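Local coordinates for periplasmic binding protein (Sulfurospirillum deleyianum, PDB 4PAG), which probably captures a solute in the periplasm for an ABC transporter of the iron/vitamin B12 type, and holds histidine in this crystal, at residues Val119-Ser124 with Pro128-Tyr133; Val92-Asp97 with Gly135-Lys140; Phe190-Leu195 with Gly200-Lys205. All coordinates share one frame; numbering follows the deposited sequence.

Contact 1: residues Val119-Ser124 with Pro128-Tyr133; sequences VNIDDS and PEVFRY
Val130 faces the notch between Val119 and Ile121, and its two methyls divide the work. CG1 lies 3.9 Å from Val119 CB and 4.0 Å from Ile121 CG2, while CG2 comes to 3.7 Å from the backbone atom Asn120 O. With CG1 anti to the backbone N (chi1 172°), both methyls of Val130 can face the chain that leaves the strand. The Ile121 side chain meets Val130 at about a right angle, and only its CG2 branch does the touching. One helical turn on, the Tyr133 ring meets Val119 CG1 obliquely, with CD2 3.9 Å from that methyl. In place of Val130, an alanine would lack both methyls and is likely to open a gap facing Val119 and Ile121, leaving the loop less firmly seated on the helix. No hydrogen bond crosses between the two segments; polar groups outside the apolar patch fix the loop instead. Asn126 ND2 binds Asn120 O, and Asp122 takes bonds from Trp96 NE1 and Thr98 OG1. On the helix, Arg132 NH1 forms a salt bridge of 2.8 Å with Glu129 OE2. Helix 28-37 adds Met33 against Val130 and Ile30 against Val119. The arrangement is a beta-loop-alpha connection, in which the edge strand 116-119 of a parallel sheet hands over to helix 127-138, as in the lobes of periplasmic binding proteins.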
ATOM      1  N   VAL A 119     -13.560  -0.214   5.697  1.00 19.86           N
ATOM      2  CA  VAL A 119     -12.526  -0.940   6.418  1.00 19.50           C
ATOM      3  C   VAL A 119     -11.371  -0.010   6.775  1.00 19.63           C
ATOM      4  O   VAL A 119     -10.982   0.854   5.984  1.00 17.93           O
ATOM      5  CB  VAL A 119     -12.020  -2.163   5.617  1.00 20.60           C
ATOM      6  CG1 VAL A 119     -13.174  -3.119   5.337  1.00 21.31           C
ATOM      7  CG2 VAL A 119     -11.355  -1.746   4.315  1.00 20.29           C
ATOM      8  N   ASN A 120     -10.845  -0.194   7.979  1.00 20.99           N
ATOM      9  CA  ASN A 120      -9.796   0.652   8.513  1.00 21.95           C
ATOM     10  C   ASN A 120      -8.428   0.000   8.318  1.00 20.31           C
ATOM     11  O   ASN A 120      -8.061  -0.915   9.049  1.00 20.24           O
ATOM     12  CB  ASN A 120     -10.063   0.930   9.993  1.00 24.29           C
ATOM     13  CG  ASN A 120      -9.133   1.980  10.564  1.00 29.47           C
ATOM     14  OD1 ASN A 120      -8.095   2.288   9.986  1.00 31.59           O
ATOM     15  ND2 ASN A 120      -9.503   2.536  11.701  1.00 37.10           N
ATOM     16  N   ILE A 121      -7.672   0.496   7.349  1.00 20.17           N
ATOM     17  CA  ILE A 121      -6.398  -0.129   6.968  1.00 23.60           C
ATOM     18  C   ILE A 121      -5.180   0.765   7.188  1.00 23.53           C
ATOM     19  O   ILE A 121      -4.080   0.442   6.736  1.00 24.53           O
ATOM     20  CB  ILE A 121      -6.421  -0.556   5.491  1.00 25.41           C
ATOM     21  CG1 ILE A 121      -6.875   0.608   4.604  1.00 27.93           C
ATOM     22  CG2 ILE A 121      -7.341  -1.748   5.321  1.00 27.55           C
ATOM     23  CD1 ILE A 121      -6.478   0.470   3.155  1.00 31.86           C
ATOM     24  N   ASP A 122      -5.358   1.881   7.880  1.00 22.45           N
ATOM     25  CA  ASP A 122      -4.261   2.828   8.038  1.00 23.54           C
ATOM     26  C   ASP A 122      -3.113   2.240   8.863  1.00 24.57           C
ATOM     27  O   ASP A 122      -1.946   2.374   8.493  1.00 30.30           O
ATOM     28  CB  ASP A 122      -4.772   4.139   8.618  1.00 24.29           C
ATOM     29  CG  ASP A 122      -5.527   4.983   7.584  1.00 25.43           C
ATOM     30  OD1 ASP A 122      -5.566   4.630   6.375  1.00 26.84           O
ATOM     31  OD2 ASP A 122      -6.083   6.012   7.984  1.00 25.38           O
ATOM     32  N   ASP A 123      -3.450   1.569   9.959  1.00 21.10           N
ATOM     33  CA  ASP A 123      -2.475   0.807  10.727  1.00 21.59           C
ATOM     34  C   ASP A 123      -2.334  -0.539  10.038  1.00 19.29           C
ATOM     35  O   ASP A 123      -3.296  -1.296   9.961  1.00 19.39           O
ATOM     36  CB  ASP A 123      -2.956   0.624  12.172  1.00 23.94           C
ATOM     37  CG  ASP A 123      -1.890   0.019  13.093  1.00 29.96           C
ATOM     38  OD1 ASP A 123      -0.892  -0.587  12.615  1.00 31.45           O
ATOM     39  OD2 ASP A 123      -2.070   0.150  14.325  1.00 31.31           O
ATOM     40  N   SER A 124      -1.135  -0.841   9.537  1.00 17.54           N
ATOM     41  CA  SER A 124      -0.915  -2.084   8.804  1.00 18.12           C
ATOM     42  C   SER A 124      -1.144  -3.338   9.666  1.00 17.49           C
ATOM     43  O   SER A 124      -1.425  -4.417   9.131  1.00 15.82           O
ATOM     44  CB  SER A 124       0.482  -2.103   8.163  1.00 17.83           C
ATOM     45  OG  SER A 124       0.604  -1.124   7.128  1.00 18.69           O
ATOM     46  N   PRO A 128      -4.648  -8.374   8.966  1.00 14.96           N
ATOM     47  CA  PRO A 128      -5.234  -9.701   9.184  1.00 15.24           C
ATOM     48  C   PRO A 128      -6.745  -9.666   9.452  1.00 16.77           C
ATOM     49  O   PRO A 128      -7.502 -10.389   8.801  1.00 17.70           O
ATOM     50  CB  PRO A 128      -4.460 -10.238  10.390  1.00 15.75           C
ATOM     51  CG  PRO A 128      -3.142  -9.520  10.340  1.00 15.96           C
ATOM     52  CD  PRO A 128      -3.480  -8.143   9.837  1.00 16.29           C
ATOM     53  N   GLU A 129      -7.192  -8.827  10.373  1.00 16.61           N
ATOM     54  CA  GLU A 129      -8.624  -8.758  10.657  1.00 19.52           C
ATOM     55  C   GLU A 129      -9.449  -8.225   9.475  1.00 16.92           C
ATOM     56  O   GLU A 129     -10.563  -8.690   9.244  1.00 14.62           O
ATOM     57  CB  GLU A 129      -8.898  -7.983  11.948  1.00 24.83           C
ATOM     58  CG  GLU A 129      -8.686  -8.837  13.191  1.00 31.58           C
ATOM     59  CD  GLU A 129      -9.628 -10.037  13.250  1.00 34.98           C
ATOM     60  OE1 GLU A 129     -10.863  -9.843  13.207  1.00 46.32           O
ATOM     61  OE2 GLU A 129      -9.138 -11.177  13.339  1.00 41.63           O
ATOM     62  N   VAL A 130      -8.887  -7.297   8.704  1.00 17.50           N
ATOM     63  CA  VAL A 130      -9.574  -6.776   7.523  1.00 16.33           C
ATOM     64  C   VAL A 130      -9.709  -7.865   6.456  1.00 15.63           C
ATOM     65  O   VAL A 130     -10.771  -8.018   5.854  1.00 13.65           O
ATOM     66  CB  VAL A 130      -8.878  -5.519   6.963  1.00 15.81           C
ATOM     67  CG1 VAL A 130      -9.481  -5.105   5.622  1.00 15.22           C
ATOM     68  CG2 VAL A 130      -8.994  -4.376   7.964  1.00 15.48           C
ATOM     69  N   PHE A 131      -8.644  -8.631   6.235  1.00 14.86           N
ATOM     70  CA  PHE A 131      -8.724  -9.782   5.339  1.00 15.28           C
ATOM     71  C   PHE A 131      -9.810 -10.778   5.774  1.00 15.73           C
ATOM     72  O   PHE A 131     -10.644 -11.182   4.960  1.00 15.51           O
ATOM     73  CB  PHE A 131      -7.368 -10.489   5.223  1.00 15.44           C
ATOM     74  CG  PHE A 131      -6.489  -9.935   4.144  1.00 16.48           C
ATOM     75  CD1 PHE A 131      -6.844 -10.080   2.814  1.00 17.71           C
ATOM     76  CD2 PHE A 131      -5.294  -9.292   4.453  1.00 18.33           C
ATOM     77  CE1 PHE A 131      -6.035  -9.589   1.803  1.00 19.02           C
ATOM     78  CE2 PHE A 131      -4.486  -8.789   3.448  1.00 19.69           C
ATOM     79  CZ  PHE A 131      -4.851  -8.942   2.122  1.00 19.62           C
ATOM     80  N   ARG A 132      -9.818 -11.158   7.047  1.00 16.23           N
ATOM     81  CA  ARG A 132     -10.846 -12.082   7.545  1.00 18.27           C
ATOM     82  C   ARG A 132     -12.274 -11.527   7.352  1.00 18.46           C
ATOM     83  O   ARG A 132     -13.189 -12.245   6.945  1.00 18.27           O
ATOM     84  CB  ARG A 132     -10.599 -12.413   9.017  1.00 20.80           C
ATOM     85  CG  ARG A 132      -9.316 -13.193   9.235  1.00 23.70           C
ATOM     86  CD  ARG A 132      -9.147 -13.689  10.661  1.00 27.60           C
ATOM     87  NE  ARG A 132      -7.784 -14.184  10.827  1.00 29.34           N
ATOM     88  CZ  ARG A 132      -6.801 -13.556  11.471  1.00 30.85           C
ATOM     89  NH1 ARG A 132      -7.001 -12.389  12.088  1.00 31.16           N
ATOM     90  NH2 ARG A 132      -5.602 -14.121  11.520  1.00 31.16           N
ATOM     91  N   TYR A 133     -12.446 -10.246   7.651  1.00 18.54           N
ATOM     92  CA  TYR A 133     -13.720  -9.558   7.476  1.00 18.64           C
ATOM     93  C   TYR A 133     -14.170  -9.625   6.024  1.00 18.49           C
ATOM     94  O   TYR A 133     -15.299 -10.011   5.741  1.00 18.08           O
ATOM     95  CB  TYR A 133     -13.579  -8.107   7.927  1.00 19.48           C
ATOM     96  CG  TYR A 133     -14.823  -7.263   7.789  1.00 20.75           C
ATOM     97  CD1 TYR A 133     -15.855  -7.364   8.710  1.00 24.77           C
ATOM     98  CD2 TYR A 133     -14.958  -6.343   6.747  1.00 21.15           C
ATOM     99  CE1 TYR A 133     -16.991  -6.580   8.598  1.00 20.45           C
ATOM    100  CE2 TYR A 133     -16.098  -5.556   6.627  1.00 20.29           C
ATOM    101  CZ  TYR A 133     -17.104  -5.677   7.558  1.00 22.44           C
ATOM    102  OH  TYR A 133     -18.243  -4.902   7.467  1.00 29.44           O
TER

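Contact 2: residues Val92-Asp97 with Gly135-Lys140; sequences VIITWD and GRVMQK
Val137 carries the helix side of this small contact, facing Ile94 and Val92 on strand 92-96. Its CG1 methyl meets both: Ile94 CD1 lies 4.3 Å from Val137 CG1, and Val92 CG1 lies 4.4 Å from the same Val137 methyl. The reach of Val137 comes from its first torsion, which sets CG1 anti to the backbone N (chi1 173°) and sends it to the strand. Ile94 answers with the far end of its longer branch, and Val92 with one of its two methyls; being two residues apart, they present the same face of the strand to the helix. Leu117, from the neighbouring strand 116-119, touches both Ile94 and Val137 and thickens this layer. Past Val137 the chain leaves the helix through a Schellman motif: Gln139 has positive phi, and Lys140 N binds Gly135 O at 2.8 Å. Arg4 donates to the carbonyl oxygens of Arg136 and Val137. Only 73 Å² is buried between the two segments, entirely among methyl-bearing side chains and without a hydrogen bond, so helix and sheet are held here by dispersion and the exclusion of water, with little to dictate direction.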
ATOM      1  N   VAL A  92     -22.275  -4.880  -3.345  1.00 23.69           N
ATOM      2  CA  VAL A  92     -21.777  -4.110  -2.214  1.00 20.81           C
ATOM      3  C   VAL A  92     -20.560  -3.292  -2.659  1.00 19.47           C
ATOM      4  O   VAL A  92     -19.868  -3.669  -3.609  1.00 17.85           O
ATOM      5  CB  VAL A  92     -21.439  -5.040  -1.022  1.00 21.09           C
ATOM      6  CG1 VAL A  92     -20.251  -5.935  -1.345  1.00 21.73           C
ATOM      7  CG2 VAL A  92     -21.193  -4.243   0.250  1.00 19.84           C
ATOM      8  N   ILE A  93     -20.346  -2.159  -1.996  1.00 18.73           N
ATOM      9  CA  ILE A  93     -19.161  -1.328  -2.202  1.00 19.21           C
ATOM     10  C   ILE A  93     -18.351  -1.363  -0.907  1.00 18.14           C
ATOM     11  O   ILE A  93     -18.901  -1.210   0.177  1.00 18.20           O
ATOM     12  CB  ILE A  93     -19.539   0.131  -2.537  1.00 21.13           C
ATOM     13  CG1 ILE A  93     -20.314   0.184  -3.857  1.00 23.28           C
ATOM     14  CG2 ILE A  93     -18.293   1.016  -2.611  1.00 21.19           C
ATOM     15  CD1 ILE A  93     -20.898   1.544  -4.172  1.00 24.60           C
ATOM     16  N   ILE A  94     -17.052  -1.599  -1.028  1.00 18.03           N
ATOM     17  CA  ILE A  94     -16.158  -1.590   0.105  1.00 17.46           C
ATOM     18  C   ILE A  94     -15.348  -0.303   0.030  1.00 17.43           C
ATOM     19  O   ILE A  94     -14.716  -0.031  -0.988  1.00 19.08           O
ATOM     20  CB  ILE A  94     -15.198  -2.796   0.083  1.00 17.73           C
ATOM     21  CG1 ILE A  94     -15.959  -4.123  -0.076  1.00 19.95           C
ATOM     22  CG2 ILE A  94     -14.354  -2.811   1.342  1.00 16.87           C
ATOM     23  CD1 ILE A  94     -16.933  -4.443   1.039  1.00 21.35           C
ATOM     24  N   THR A  95     -15.369   0.485   1.100  1.00 17.10           N
ATOM     25  CA  THR A  95     -14.661   1.761   1.117  1.00 17.07           C
ATOM     26  C   THR A  95     -13.498   1.811   2.102  1.00 18.12           C
ATOM     27  O   THR A  95     -13.364   0.969   2.996  1.00 18.52           O
ATOM     28  CB  THR A  95     -15.608   2.945   1.400  1.00 17.54           C
ATOM     29  OG1 THR A  95     -15.946   2.992   2.789  1.00 18.70           O
ATOM     30  CG2 THR A  95     -16.869   2.834   0.579  1.00 18.03           C
ATOM     31  N   TRP A  96     -12.665   2.830   1.907  1.00 16.74           N
ATOM     32  CA  TRP A  96     -11.491   3.094   2.732  1.00 17.23           C
ATOM     33  C   TRP A  96     -11.895   4.000   3.907  1.00 17.29           C
ATOM     34  O   TRP A  96     -12.294   5.138   3.706  1.00 18.51           O
ATOM     35  CB  TRP A  96     -10.442   3.737   1.821  1.00 16.97           C
ATOM     36  CG  TRP A  96      -9.112   4.078   2.393  1.00 17.90           C
ATOM     37  CD1 TRP A  96      -8.642   3.827   3.648  1.00 18.59           C
ATOM     38  CD2 TRP A  96      -8.046   4.710   1.682  1.00 17.76           C
ATOM     39  NE1 TRP A  96      -7.353   4.293   3.768  1.00 18.58           N
ATOM     40  CE2 TRP A  96      -6.968   4.844   2.574  1.00 18.99           C
ATOM     41  CE3 TRP A  96      -7.915   5.209   0.383  1.00 19.06           C
ATOM     42  CZ2 TRP A  96      -5.761   5.437   2.202  1.00 19.09           C
ATOM     43  CZ3 TRP A  96      -6.714   5.794   0.010  1.00 19.16           C
ATOM     44  CH2 TRP A  96      -5.657   5.910   0.922  1.00 19.81           C
ATOM     45  N   ASP A  97     -11.826   3.462   5.125  1.00 18.27           N
ATOM     46  CA  ASP A  97     -12.223   4.187   6.338  1.00 20.93           C
ATOM     47  C   ASP A  97     -11.053   5.021   6.848  1.00 21.31           C
ATOM     48  O   ASP A  97     -10.262   4.548   7.666  1.00 22.20           O
ATOM     49  CB  ASP A  97     -12.677   3.192   7.422  1.00 22.56           C
ATOM     50  CG  ASP A  97     -13.100   3.866   8.723  1.00 23.92           C
ATOM     51  OD1 ASP A  97     -13.102   5.112   8.807  1.00 21.84           O
ATOM     52  OD2 ASP A  97     -13.443   3.126   9.672  1.00 27.55           O
ATOM     53  N   GLY A 135     -13.245 -11.739   3.767  1.00 16.17           N
ATOM     54  CA  GLY A 135     -13.569 -13.144   3.515  1.00 16.48           C
ATOM     55  C   GLY A 135     -15.005 -13.508   3.868  1.00 16.28           C
ATOM     56  O   GLY A 135     -15.662 -14.229   3.113  1.00 18.50           O
ATOM     57  N   ARG A 136     -15.493 -13.013   5.003  0.50 17.24           N
ATOM     58  CA  ARG A 136     -16.884 -13.252   5.411  0.50 19.42           C
ATOM     59  C   ARG A 136     -17.839 -12.557   4.445  0.50 18.24           C
ATOM     60  O   ARG A 136     -18.805 -13.158   3.990  0.50 18.26           O
ATOM     61  CB  ARG A 136     -17.138 -12.770   6.845  0.50 22.19           C
ATOM     62  CG  ARG A 136     -16.426 -13.593   7.912  0.50 25.16           C
ATOM     63  CD  ARG A 136     -16.552 -12.987   9.306  0.50 27.25           C
ATOM     64  NE  ARG A 136     -15.319 -13.180  10.067  0.50 29.55           N
ATOM     65  CZ  ARG A 136     -14.558 -12.197  10.536  0.50 28.29           C
ATOM     66  NH1 ARG A 136     -14.910 -10.934  10.362  0.50 23.61           N
ATOM     67  NH2 ARG A 136     -13.454 -12.484  11.205  0.50 33.29           N
ATOM     68  N   VAL A 137     -17.551 -11.298   4.124  1.00 17.07           N
ATOM     69  CA  VAL A 137     -18.352 -10.536   3.158  1.00 17.61           C
ATOM     70  C   VAL A 137     -18.477 -11.265   1.814  1.00 17.02           C
ATOM     71  O   VAL A 137     -19.588 -11.494   1.318  1.00 18.75           O
ATOM     72  CB  VAL A 137     -17.778  -9.113   2.933  1.00 17.32           C
ATOM     73  CG1 VAL A 137     -18.515  -8.397   1.811  1.00 17.60           C
ATOM     74  CG2 VAL A 137     -17.859  -8.294   4.216  1.00 18.78           C
HETATM   75  N   MSE A 138     -17.336 -11.668   1.265  1.00 15.97           N
HETATM   76  CA  MSE A 138     -17.273 -12.266  -0.057  1.00 17.02           C
HETATM   77  C   MSE A 138     -17.526 -13.770  -0.085  1.00 16.83           C
HETATM   78  O   MSE A 138     -17.554 -14.356  -1.153  1.00 18.92           O
HETATM   79  CB  MSE A 138     -15.867 -11.968  -0.618  1.00 16.77           C
HETATM   80  CG  MSE A 138     -15.608 -10.481  -0.858  1.00 17.81           C
HETATM   81 SE   MSE A 138     -13.762 -10.128  -1.470  1.00 24.30          SE
HETATM   82  CE  MSE A 138     -13.963 -11.033  -3.215  1.00 22.63           C
ATOM     83  N   GLN A 139     -17.695 -14.404   1.075  1.00 16.31           N
ATOM     84  CA  GLN A 139     -17.769 -15.870   1.187  1.00 19.01           C
ATOM     85  C   GLN A 139     -16.534 -16.534   0.576  1.00 18.12           C
ATOM     86  O   GLN A 139     -16.646 -17.524  -0.151  1.00 18.21           O
ATOM     87  CB  GLN A 139     -19.043 -16.418   0.531  1.00 23.78           C
ATOM     88  CG  GLN A 139     -20.343 -15.816   1.047  1.00 30.56           C
ATOM     89  CD  GLN A 139     -20.897 -16.549   2.245  1.00 37.74           C
ATOM     90  OE1 GLN A 139     -20.148 -16.940   3.141  1.00 49.01           O
ATOM     91  NE2 GLN A 139     -22.215 -16.745   2.272  1.00 38.81           N
ATOM     92  N   LYS A 140     -15.369 -15.963   0.871  1.00 16.96           N
ATOM     93  CA  LYS A 140     -14.074 -16.480   0.440  1.00 18.88           C
ATOM     94  C   LYS A 140     -13.205 -16.629   1.694  1.00 17.74           C
ATOM     95  O   LYS A 140     -12.056 -16.150   1.760  1.00 15.72           O
ATOM     96  CB  LYS A 140     -13.425 -15.508  -0.551  1.00 22.05           C
ATOM     97  CG  LYS A 140     -14.136 -15.396  -1.896  1.00 24.86           C
ATOM     98  CD  LYS A 140     -14.096 -16.682  -2.713  1.00 28.81           C
ATOM     99  CE  LYS A 140     -12.673 -17.163  -2.930  1.00 33.39           C
ATOM    100  NZ  LYS A 140     -12.584 -18.195  -3.994  1.00 40.93           N
TER

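Contact 3: residues Phe190-Leu195 with Gly200-Lys205; sequences FHSEPL and GNLVHK
A short local connection joins helix 193-197 to strand 201-202, the edge strand of the second parallel sheet, through one backbone hydrogen bond and a small apolar core. Gly200 N donates to Leu195 O over 3.0 Å, with an N-H...O angle of 141° and the donor in the carbonyl plane. The absence of a beta carbon at Gly200 lets its backbone approach that carbonyl so closely. Two residues further along, Leu202 points toward the 190-195 segment. Its CD2 packs on Leu195 CD1 at 3.8 Å, and the two leucine side chains meet at about a right angle; Leu195 CB also takes part, 3.9 Å from Leu202 CD2. The other methyl, Leu202 CD1, reaches Ser192 and lies 3.7 Å from its OG. That hydroxyl is not left to the leucine: it donates to Cys186 O. With OG between the backbone N and the carbonyl carbon (chi1 64°), Ser192 can touch Leu202 CD1 and still make the bond to Cys186 O. Outside the two segments, Leu195 also rests on Tyr175 and on Ile284 of helix 277-288, and Leu202 on Val173 of strand 172-176. Past the strand, Lys205 NZ donates to both Asn201 OD1 and Leu202 O, each at 2.8 Å. The disulfide between Cys186 and Cys206 ties together the chain on either flank. The bound histidine is about 14 Å from the Leu195 side chain. One backbone bond thus contributes to the turn, while methyl contacts beside it exclude water and a buried serine hydroxyl keeps its polar partner outside the leucine pair.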
ATOM      1  N   PHE A 190      -0.543   8.432   6.311  1.00 16.67           N
ATOM      2  CA  PHE A 190      -0.818   7.107   5.774  1.00 15.84           C
ATOM      3  C   PHE A 190       0.067   6.757   4.566  1.00 15.45           C
ATOM      4  O   PHE A 190       0.169   5.586   4.183  1.00 17.35           O
ATOM      5  CB  PHE A 190      -2.316   6.803   5.560  1.00 16.81           C
ATOM      6  CG  PHE A 190      -3.038   7.678   4.565  1.00 18.06           C
ATOM      7  CD1 PHE A 190      -2.724   7.659   3.211  1.00 18.47           C
ATOM      8  CD2 PHE A 190      -4.140   8.428   4.976  1.00 20.36           C
ATOM      9  CE1 PHE A 190      -3.440   8.428   2.301  1.00 19.00           C
ATOM     10  CE2 PHE A 190      -4.860   9.194   4.070  1.00 20.43           C
ATOM     11  CZ  PHE A 190      -4.506   9.194   2.725  1.00 18.65           C
ATOM     12  N   HIS A 191       0.742   7.753   4.007  1.00 13.79           N
ATOM     13  CA  HIS A 191       1.702   7.522   2.925  1.00 13.73           C
ATOM     14  C   HIS A 191       3.078   7.026   3.382  1.00 15.29           C
ATOM     15  O   HIS A 191       3.794   6.413   2.588  1.00 16.18           O
ATOM     16  CB  HIS A 191       1.866   8.797   2.105  1.00 14.01           C
ATOM     17  CG  HIS A 191       0.641   9.166   1.330  1.00 15.26           C
ATOM     18  ND1 HIS A 191       0.146   8.383   0.310  1.00 16.06           N
ATOM     19  CD2 HIS A 191      -0.197  10.223   1.433  1.00 15.75           C
ATOM     20  CE1 HIS A 191      -0.938   8.951  -0.193  1.00 16.17           C
ATOM     21  NE2 HIS A 191      -1.166  10.069   0.472  1.00 15.93           N
ATOM     22  N   SER A 192       3.442   7.284   4.640  1.00 16.55           N
ATOM     23  CA  SER A 192       4.755   6.891   5.185  1.00 16.41           C
ATOM     24  C   SER A 192       4.709   5.833   6.296  1.00 15.58           C
ATOM     25  O   SER A 192       5.753   5.411   6.790  1.00 15.89           O
ATOM     26  CB  SER A 192       5.487   8.125   5.717  1.00 18.37           C
ATOM     27  OG  SER A 192       4.790   8.695   6.805  1.00 19.03           O
ATOM     28  N   GLU A 193       3.510   5.389   6.662  1.00 15.53           N
ATOM     29  CA  GLU A 193       3.312   4.419   7.750  1.00 16.53           C
ATOM     30  C   GLU A 193       4.285   3.216   7.794  1.00 15.41           C
ATOM     31  O   GLU A 193       4.787   2.901   8.873  1.00 15.92           O
ATOM     32  CB  GLU A 193       1.858   3.918   7.746  1.00 17.62           C
ATOM     33  CG  GLU A 193       1.491   3.033   8.928  1.00 19.35           C
ATOM     34  CD  GLU A 193       1.587   1.540   8.637  1.00 20.91           C
ATOM     35  OE1 GLU A 193       1.816   1.148   7.466  1.00 25.13           O
ATOM     36  OE2 GLU A 193       1.414   0.739   9.587  1.00 21.92           O
ATOM     37  N   PRO A 194       4.544   2.541   6.646  1.00 13.97           N
ATOM     38  CA  PRO A 194       5.399   1.358   6.719  1.00 14.25           C
ATOM     39  C   PRO A 194       6.858   1.692   7.024  1.00 14.08           C
ATOM     40  O   PRO A 194       7.588   0.837   7.518  1.00 13.40           O
ATOM     41  CB  PRO A 194       5.276   0.738   5.327  1.00 15.55           C
ATOM     42  CG  PRO A 194       4.840   1.847   4.442  1.00 15.88           C
ATOM     43  CD  PRO A 194       3.979   2.715   5.295  1.00 15.55           C
ATOM     44  N   LEU A 195       7.267   2.926   6.740  1.00 13.07           N
ATOM     45  CA  LEU A 195       8.616   3.377   7.096  1.00 13.88           C
ATOM     46  C   LEU A 195       8.778   3.432   8.618  1.00 14.62           C
ATOM     47  O   LEU A 195       9.807   3.030   9.159  1.00 17.08           O
ATOM     48  CB  LEU A 195       8.910   4.733   6.462  1.00 15.55           C
ATOM     49  CG  LEU A 195       8.944   4.723   4.927  1.00 18.79           C
ATOM     50  CD1 LEU A 195       8.615   6.093   4.349  1.00 22.01           C
ATOM     51  CD2 LEU A 195      10.305   4.275   4.448  1.00 23.70           C
ATOM     52  N   GLY A 200      11.875   2.987  11.285  1.00 16.04           N
ATOM     53  CA  GLY A 200      12.523   4.190  10.800  1.00 16.52           C
ATOM     54  C   GLY A 200      12.247   5.406  11.665  1.00 17.05           C
ATOM     55  O   GLY A 200      11.177   5.529  12.270  1.00 18.45           O
ATOM     56  N   ASN A 201      13.232   6.292  11.728  1.00 16.65           N
ATOM     57  CA  ASN A 201      13.067   7.626  12.282  1.00 15.81           C
ATOM     58  C   ASN A 201      12.901   8.581  11.101  1.00 15.86           C
ATOM     59  O   ASN A 201      13.882   9.057  10.495  1.00 14.59           O
ATOM     60  CB  ASN A 201      14.273   7.979  13.149  1.00 16.97           C
ATOM     61  CG  ASN A 201      14.198   9.366  13.731  1.00 18.69           C
ATOM     62  OD1 ASN A 201      13.315  10.147  13.416  1.00 23.28           O
ATOM     63  ND2 ASN A 201      15.148   9.685  14.594  1.00 17.76           N
ATOM     64  N   LEU A 202      11.644   8.825  10.747  1.00 14.76           N
ATOM     65  CA  LEU A 202      11.324   9.650   9.586  1.00 15.12           C
ATOM     66  C   LEU A 202      11.703  11.107   9.863  1.00 14.90           C
ATOM     67  O   LEU A 202      11.238  11.696  10.829  1.00 14.90           O
ATOM     68  CB  LEU A 202       9.842   9.523   9.254  1.00 16.01           C
ATOM     69  CG  LEU A 202       9.453   8.281   8.461  1.00 18.61           C
ATOM     70  CD1 LEU A 202       7.959   8.016   8.581  1.00 18.82           C
ATOM     71  CD2 LEU A 202       9.846   8.453   6.997  1.00 22.16           C
ATOM     72  N   VAL A 203      12.545  11.690   9.015  1.00 15.56           N
ATOM     73  CA  VAL A 203      13.184  12.959   9.370  1.00 16.18           C
ATOM     74  C   VAL A 203      12.283  14.199   9.361  1.00 16.15           C
ATOM     75  O   VAL A 203      12.558  15.144  10.097  1.00 16.16           O
ATOM     76  CB  VAL A 203      14.442  13.235   8.520  1.00 16.36           C
ATOM     77  CG1 VAL A 203      15.503  12.200   8.846  1.00 17.64           C
ATOM     78  CG2 VAL A 203      14.126  13.248   7.027  1.00 16.04           C
ATOM     79  N   HIS A 204      11.235  14.199   8.538  1.00 16.26           N
ATOM     80  CA  HIS A 204      10.325  15.339   8.429  1.00 17.03           C
ATOM     81  C   HIS A 204       9.136  15.147   9.391  1.00 18.32           C
ATOM     82  O   HIS A 204       8.300  14.252   9.204  1.00 15.85           O
ATOM     83  CB  HIS A 204       9.858  15.490   6.977  1.00 17.12           C
ATOM     84  CG  HIS A 204       9.133  16.769   6.687  1.00 18.22           C
ATOM     85  ND1 HIS A 204       9.746  18.004   6.709  1.00 19.76           N
ATOM     86  CD2 HIS A 204       7.845  16.993   6.333  1.00 18.13           C
ATOM     87  CE1 HIS A 204       8.859  18.937   6.400  1.00 20.39           C
ATOM     88  NE2 HIS A 204       7.697  18.349   6.169  1.00 19.66           N
ATOM     89  N   LYS A 205       9.077  15.994  10.416  1.00 19.53           N
ATOM     90  CA  LYS A 205       8.141  15.828  11.532  1.00 19.86           C
ATOM     91  C   LYS A 205       6.906  16.717  11.381  1.00 20.08           C
ATOM     92  O   LYS A 205       7.002  17.940  11.443  1.00 20.71           O
ATOM     93  CB  LYS A 205       8.831  16.142  12.865  1.00 20.88           C
ATOM     94  CG  LYS A 205      10.150  15.416  13.093  1.00 23.82           C
ATOM     95  CD  LYS A 205       9.963  13.910  13.091  1.00 25.49           C
ATOM     96  CE  LYS A 205      11.143  13.179  13.704  1.00 28.12           C
ATOM     97  NZ  LYS A 205      10.954  11.704  13.575  1.00 28.71           N
TER

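From the N terminus, contact 2 opens first, on strand 92-96. The chain then runs through helix 99-112 and strand 116-119 to contact 1, a short loop closed wholly within the span of contact 2, which shuts when helix 127-138 reaches residues 135-140. Both lean on that helix, and Val119 bonds to Thr95 and Asp97 through the backbone, joining neighbouring strands of the first sheet. Contact 3 follows later as a separate loop at the edge of the second sheet. The two regions still touch: Ser124 OG bonds to Glu193 OE1, and Trp96 meets Phe190, bridging the part of the fold holding contacts 1 and 2 to that of contact 3.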